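Local coordinates for protein polymerase X (Deinococcus radiodurans, PDB 2W9M) that probably catalyses template-directed DNA synthesis in DNA repair as a family X polymerase, and carries a zinc-binding PHP domain, at residues Arg160-Ala170 against Asp187-Ala198. Sequence-based numbering, arbitrary orientation.
Sequences RQSLRAGLAVA and DVRRGLETVRAA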
# COMPACT_ATOMS: atom_id res chain seq x y z
N ARG A 160 -7.48 -13.79 4.00
CA ARG A 160 -8.08 -12.60 3.42
C ARG A 160 -7.15 -12.02 2.35
O ARG A 160 -5.93 -12.15 2.43
CB ARG A 160 -8.39 -11.57 4.51
CG ARG A 160 -9.70 -11.82 5.23
CD ARG A 160 -10.05 -10.69 6.20
NE ARG A 160 -11.50 -10.52 6.35
CZ ARG A 160 -12.19 -9.50 5.86
NH1 ARG A 160 -11.58 -8.54 5.19
NH2 ARG A 160 -13.51 -9.43 6.04
N GLN A 161 -7.74 -11.39 1.33
CA GLN A 161 -6.97 -10.84 0.22
C GLN A 161 -6.71 -9.35 0.40
O GLN A 161 -7.42 -8.68 1.15
CB GLN A 161 -7.73 -11.07 -1.09
CG GLN A 161 -8.02 -12.53 -1.39
CD GLN A 161 -6.76 -13.36 -1.47
OE1 GLN A 161 -5.71 -12.86 -1.86
NE2 GLN A 161 -6.86 -14.62 -1.09
N SER A 162 -5.69 -8.84 -0.28
CA SER A 162 -5.41 -7.41 -0.25
C SER A 162 -6.48 -6.68 -1.05
O SER A 162 -7.09 -7.26 -1.94
CB SER A 162 -4.02 -7.10 -0.82
OG SER A 162 -3.98 -7.28 -2.23
N LEU A 163 -6.71 -5.41 -0.72
CA LEU A 163 -7.68 -4.61 -1.45
C LEU A 163 -7.35 -4.58 -2.94
O LEU A 163 -8.24 -4.52 -3.78
CB LEU A 163 -7.72 -3.18 -0.91
CG LEU A 163 -8.66 -2.21 -1.63
CD1 LEU A 163 -10.09 -2.75 -1.64
CD2 LEU A 163 -8.60 -0.84 -0.98
N ARG A 164 -6.06 -4.62 -3.26
CA ARG A 164 -5.61 -4.57 -4.65
C ARG A 164 -6.08 -5.78 -5.45
O ARG A 164 -6.68 -5.62 -6.51
CB ARG A 164 -4.08 -4.45 -4.72
CG ARG A 164 -3.54 -4.36 -6.13
CD ARG A 164 -2.02 -4.51 -6.20
NE ARG A 164 -1.32 -3.37 -5.64
CZ ARG A 164 -0.58 -3.41 -4.53
NH1 ARG A 164 -0.46 -4.54 -3.86
NH2 ARG A 164 0.03 -2.31 -4.10
N ALA A 165 -5.80 -6.98 -4.95
CA ALA A 165 -6.21 -8.21 -5.62
C ALA A 165 -7.72 -8.33 -5.75
O ALA A 165 -8.24 -8.65 -6.82
CB ALA A 165 -5.64 -9.43 -4.90
N GLY A 166 -8.43 -8.09 -4.66
CA GLY A 166 -9.88 -8.16 -4.67
C GLY A 166 -10.52 -7.19 -5.65
O GLY A 166 -11.46 -7.53 -6.36
N LEU A 167 -10.00 -5.97 -5.68
CA LEU A 167 -10.55 -4.93 -6.55
C LEU A 167 -10.22 -5.21 -8.01
O LEU A 167 -11.07 -5.04 -8.89
CB LEU A 167 -10.02 -3.55 -6.13
CG LEU A 167 -10.75 -2.30 -6.62
CD1 LEU A 167 -12.25 -2.50 -6.54
CD2 LEU A 167 -10.33 -1.09 -5.79
N ALA A 168 -8.99 -5.63 -8.28
CA ALA A 168 -8.57 -5.99 -9.63
C ALA A 168 -9.42 -7.13 -10.19
O ALA A 168 -9.89 -7.05 -11.33
CB ALA A 168 -7.10 -6.38 -9.65
N VAL A 169 -9.62 -8.17 -9.40
CA VAL A 169 -10.42 -9.31 -9.84
C VAL A 169 -11.88 -8.93 -10.08
O VAL A 169 -12.48 -9.33 -11.08
CB VAL A 169 -10.32 -10.50 -8.86
CG1 VAL A 169 -11.33 -11.58 -9.23
CG2 VAL A 169 -8.90 -11.06 -8.86
N ALA A 170 -12.46 -8.15 -9.17
CA ALA A 170 -13.83 -7.69 -9.35
C ALA A 170 -13.97 -6.83 -10.60
O ALA A 170 -14.94 -6.97 -11.35
CB ALA A 170 -14.32 -6.94 -8.12
N ASP A 187 -16.78 -5.68 0.49
CA ASP A 187 -15.53 -5.14 1.00
C ASP A 187 -14.75 -4.29 -0.00
O ASP A 187 -14.22 -3.24 0.36
CB ASP A 187 -14.66 -6.27 1.57
CG ASP A 187 -15.32 -6.98 2.75
OD1 ASP A 187 -16.45 -6.59 3.12
OD2 ASP A 187 -14.70 -7.91 3.31
N VAL A 188 -14.69 -4.73 -1.26
CA VAL A 188 -13.97 -3.96 -2.27
C VAL A 188 -14.65 -2.62 -2.58
O VAL A 188 -13.99 -1.62 -2.82
CB VAL A 188 -13.75 -4.76 -3.58
CG1 VAL A 188 -13.25 -6.15 -3.26
CG2 VAL A 188 -15.02 -4.83 -4.39
N ARG A 189 -15.98 -2.61 -2.54
CA ARG A 189 -16.75 -1.40 -2.83
C ARG A 189 -16.53 -0.28 -1.82
O ARG A 189 -16.59 0.90 -2.18
CB ARG A 189 -18.24 -1.71 -2.93
CG ARG A 189 -19.08 -0.45 -3.06
CD ARG A 189 -20.55 -0.74 -2.93
NE ARG A 189 -21.34 0.48 -3.10
CZ ARG A 189 -22.62 0.59 -2.77
NH1 ARG A 189 -23.27 -0.44 -2.25
NH2 ARG A 189 -23.25 1.74 -2.96
N ARG A 190 -16.28 -0.63 -0.56
CA ARG A 190 -16.10 0.40 0.46
C ARG A 190 -14.66 0.54 0.95
O ARG A 190 -14.37 1.30 1.87
CB ARG A 190 -17.07 0.20 1.62
CG ARG A 190 -16.97 -1.14 2.32
CD ARG A 190 -18.16 -1.34 3.25
NE ARG A 190 -17.75 -1.96 4.50
CZ ARG A 190 -17.55 -3.26 4.66
NH1 ARG A 190 -17.74 -4.09 3.64
NH2 ARG A 190 -17.17 -3.74 5.83
N GLY A 191 -13.75 -0.20 0.31
CA GLY A 191 -12.33 0.03 0.47
C GLY A 191 -11.67 -0.60 1.68
O GLY A 191 -10.64 -0.11 2.16
N LEU A 192 -12.25 -1.68 2.18
CA LEU A 192 -11.66 -2.38 3.31
C LEU A 192 -10.20 -2.70 2.98
O LEU A 192 -9.90 -3.32 1.96
CB LEU A 192 -12.44 -3.67 3.59
CG LEU A 192 -12.69 -3.97 5.07
CD1 LEU A 192 -13.54 -2.88 5.67
CD2 LEU A 192 -13.34 -5.33 5.24
N GLU A 193 -9.28 -2.26 3.85
CA GLU A 193 -7.85 -2.49 3.63
C GLU A 193 -7.55 -3.96 3.33
O GLU A 193 -6.62 -4.28 2.59
CB GLU A 193 -7.02 -1.99 4.82
CG GLU A 193 -7.50 -2.50 6.18
CD GLU A 193 -8.62 -1.65 6.77
OE1 GLU A 193 -8.79 -0.49 6.33
OE2 GLU A 193 -9.32 -2.14 7.67
N THR A 194 -8.34 -4.84 3.92
CA THR A 194 -8.26 -6.27 3.65
C THR A 194 -9.65 -6.77 3.26
O THR A 194 -10.66 -6.23 3.72
CB THR A 194 -7.72 -7.02 4.87
OG1 THR A 194 -6.29 -7.06 4.82
CG2 THR A 194 -8.24 -8.43 4.89
N VAL A 195 -9.71 -7.78 2.39
CA VAL A 195 -10.95 -8.15 1.73
C VAL A 195 -11.23 -9.66 1.73
O VAL A 195 -10.35 -10.46 1.38
CB VAL A 195 -10.95 -7.64 0.28
CG1 VAL A 195 -11.66 -8.60 -0.63
CG2 VAL A 195 -11.57 -6.25 0.21
N ARG A 196 -12.44 -10.04 2.10
CA ARG A 196 -12.80 -11.46 2.19
C ARG A 196 -12.96 -12.11 0.82
O ARG A 196 -12.72 -13.31 0.66
CB ARG A 196 -14.07 -11.66 3.01
CG ARG A 196 -15.27 -10.87 2.51
CD ARG A 196 -16.48 -11.06 3.42
NE ARG A 196 -17.50 -11.93 2.85
CZ ARG A 196 -17.39 -13.25 2.73
NH1 ARG A 196 -16.29 -13.88 3.14
NH2 ARG A 196 -18.38 -13.95 2.20
N ALA A 197 -13.38 -11.32 -0.16
CA ALA A 197 -13.58 -11.84 -1.51
C ALA A 197 -13.77 -10.72 -2.53
O ALA A 197 -14.07 -9.58 -2.17
CB ALA A 197 -14.77 -12.79 -1.54
N ALA A 198 -13.60 -11.06 -3.81
CA ALA A 198 -13.99 -10.16 -4.88
C ALA A 198 -15.51 -10.22 -5.02
O ALA A 198 -16.05 -11.16 -5.61
CB ALA A 198 -13.32 -10.56 -6.18
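Val188 faces the helix of 163-170, its CG1 lying 3.8 Å from Gly166 C and its CB 4.0 Å from Leu167 CD1. The approach depends on glycine: a CB modelled on Gly166 would clash with Val195 CG1 and press on Val188 CG1. One turn on, the methyl of Ala198 packs 3.8 Å from Val169 CG1 and also touches Ala170. With CG anti to the backbone N (chi1 177°), Leu163 lays CD1 against Leu192 O (3.6 Å), with Val188 CA and Val195 CG2 just beyond, and CD2 beside the carbonyl O of Gly191, whose positive phi belongs to a Schellman motif.

Beside this apolar layer, Gln161 and Val195 form an antiparallel hydrogen-bonded pair, Gln161 N to Val195 O and Val195 N to Gln161 O both measuring 2.8 Å. Ser162 then N-caps the helix, its OG accepting from Ala165 N.

At the polar edge, the extended Arg160 chain runs past Thr194 CG2 and brings NH2 to Asp187 OD2, a weak, bent salt bridge of 3.3 Å (135° at the hydrogen), with the guanidinium and carboxylate planes 23° apart. Asp187 OD1 takes Arg190 NH1 at 2.9 Å, so one carboxylate joins two arginines. A leucine replacing Arg160 would probably leave Asp187 OD2 without its cationic partner, with the weak bond from Arg196 N remaining.

Within the polymerase X region, the contact joins strand 161-162 and helix 163-176 to helix 186-190 and strand 194-203 of a mixed sheet, where 194-203 also pairs with 183-184 (antiparallel) and 231-238 (parallel); helices 121-130 and 526-535 pack against other sides of helix 163-176.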